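PDB 4BHX: paternally-expressed gene 3 protein from Homo sapiens, which acts in apoptosis as a mediator between p53 and BAX in a neuronal death pathway, and dimerizes through its SCAN domain, the fragment described here. Local coordinates for residues E48-E51 with L52-E56. Residues are numbered along the deposited sequence; the frame is centred on the assembly and turned at random.
Sequences EIIE and LLVLE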
loop_
_atom_site.group_PDB
_atom_site.type_symbol
_atom_site.label_atom_id
_atom_site.label_comp_id
_atom_site.label_asym_id
_atom_site.label_seq_id
_atom_site.Cartn_x
_atom_site.Cartn_y
_atom_site.Cartn_z
ATOM N N GLU A 48 -6.672 8.407 -8.371
ATOM C CA GLU A 48 -5.475 8.398 -7.534
ATOM C C GLU A 48 -5.432 7.165 -6.611
ATOM O O GLU A 48 -4.385 6.537 -6.422
ATOM C CB GLU A 48 -5.419 9.720 -6.737
ATOM C CG GLU A 48 -4.834 10.792 -7.583
ATOM C CD GLU A 48 -5.128 12.218 -7.163
ATOM O OE1 GLU A 48 -5.910 12.423 -6.225
ATOM O OE2 GLU A 48 -4.613 13.141 -7.864
ATOM N N ILE A 49 -6.594 6.799 -6.112
ATOM C CA ILE A 49 -6.793 5.619 -5.313
ATOM C C ILE A 49 -6.462 4.373 -6.123
ATOM O O ILE A 49 -5.747 3.516 -5.662
ATOM C CB ILE A 49 -8.228 5.563 -4.735
ATOM C CG1 ILE A 49 -8.367 6.580 -3.615
ATOM C CG2 ILE A 49 -8.543 4.181 -4.153
ATOM C CD1 ILE A 49 -9.813 6.912 -3.332
ATOM N N ILE A 50 -6.948 4.286 -7.334
ATOM C CA ILE A 50 -6.631 3.178 -8.215
ATOM C C ILE A 50 -5.139 3.038 -8.457
ATOM O O ILE A 50 -4.578 1.966 -8.389
ATOM C CB ILE A 50 -7.429 3.286 -9.532
ATOM C CG1 ILE A 50 -8.930 3.123 -9.223
ATOM C CG2 ILE A 50 -6.904 2.320 -10.575
ATOM C CD1 ILE A 50 -9.481 1.725 -9.043
ATOM N N GLU A 51 -4.468 4.150 -8.670
ATOM C CA GLU A 51 -3.039 4.110 -8.826
ATOM C C GLU A 51 -2.269 3.600 -7.623
ATOM O O GLU A 51 -1.281 2.822 -7.805
ATOM C CB GLU A 51 -2.534 5.473 -9.212
ATOM C CG GLU A 51 -3.000 5.862 -10.579
ATOM C CD GLU A 51 -2.231 5.170 -11.677
ATOM O OE1 GLU A 51 -1.369 4.316 -11.423
ATOM O OE2 GLU A 51 -2.501 5.492 -12.817
ATOM N N LEU A 52 -2.711 3.955 -6.432
ATOM C CA LEU A 52 -2.158 3.381 -5.212
ATOM C C LEU A 52 -2.345 1.836 -5.136
ATOM O O LEU A 52 -1.474 1.129 -4.614
ATOM C CB LEU A 52 -2.723 3.993 -3.936
ATOM C CG LEU A 52 -2.314 5.470 -3.713
ATOM C CD1 LEU A 52 -3.080 6.016 -2.530
ATOM C CD2 LEU A 52 -0.818 5.591 -3.483
ATOM N N LEU A 53 -3.492 1.335 -5.611
ATOM C CA LEU A 53 -3.750 -0.101 -5.569
ATOM C C LEU A 53 -2.869 -0.822 -6.580
ATOM O O LEU A 53 -2.356 -1.921 -6.311
ATOM C CB LEU A 53 -5.204 -0.371 -5.946
ATOM C CG LEU A 53 -6.156 0.316 -5.017
ATOM C CD1 LEU A 53 -7.605 0.181 -5.480
ATOM C CD2 LEU A 53 -5.957 -0.296 -3.664
ATOM N N VAL A 54 -2.700 -0.232 -7.743
ATOM C CA VAL A 54 -1.808 -0.774 -8.749
ATOM C C VAL A 54 -0.359 -0.787 -8.215
ATOM O O VAL A 54 0.348 -1.799 -8.297
ATOM C CB VAL A 54 -1.900 -0.002 -10.069
ATOM C CG1 VAL A 54 -0.787 -0.387 -11.041
ATOM C CG2 VAL A 54 -3.238 -0.177 -10.721
ATOM N N LEU A 55 0.069 0.328 -7.625
ATOM C CA LEU A 55 1.394 0.357 -6.993
ATOM C C LEU A 55 1.586 -0.720 -5.905
ATOM O O LEU A 55 2.629 -1.421 -5.941
ATOM C CB LEU A 55 1.702 1.766 -6.475
ATOM C CG LEU A 55 3.099 1.862 -5.765
ATOM C CD1 LEU A 55 4.197 1.649 -6.781
ATOM C CD2 LEU A 55 3.128 3.203 -5.063
ATOM N N GLU A 56 0.582 -0.925 -5.029
ATOM C CA GLU A 56 0.621 -1.899 -3.978
ATOM C C GLU A 56 0.856 -3.297 -4.551
ATOM O O GLU A 56 1.740 -4.055 -4.080
ATOM C CB GLU A 56 -0.647 -1.930 -3.154
ATOM C CG GLU A 56 -0.584 -2.957 -2.038
ATOM C CD GLU A 56 -1.876 -3.172 -1.295
ATOM O OE1 GLU A 56 -3.035 -2.959 -1.852
ATOM O OE2 GLU A 56 -1.761 -3.479 -0.080
#
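L53 reaches back over the preceding turn with its CD1 methyl and touches two isoleucines there: CD1 lies 4.3 Å from CG2 of I49 and 4.3 Å from CD1 of I50. The first torsion explains the reach. With CG anti to its own carbonyl carbon and beside the backbone N (chi1 -59°), the leucine leans towards the residues that come before it, and CG settles 3.3 Å from O of I49. The branched carbon therefore rests against an oxygen that already accepts an N-H, for the amide N of L53 bonds to O of I49 at 3.1 Å, the donor nitrogen lying in the carbonyl plane. V54 follows a similar logic one position further on: its CG2 lies 4.4 Å from CG2 of I50. The amide of V54 bonds to the oxygen of that isoleucine, and V54 CG2 comes within 3.4 Å of the same I50 O. This is the i to i+3 and i to i+4 packing of an alpha helix, here helix 46-61 of the all-helical SCAN domain, and four successive backbone bonds fix its spacing. The last of them, from N of L55 to O of E51, is the shortest at 2.8 Å and nearly straight (167°). L52 leans back over the oxygen of E48, but on another side of the helix, where it also touches L39 of helix 24-39. In L55 the first torsion (chi1 179°) instead turns CG away from the backbone N, and while the side chain packs on C78 and L81 of helix 78-85, its CB alone stays near the preceding turn, 3.4 Å from O of E51.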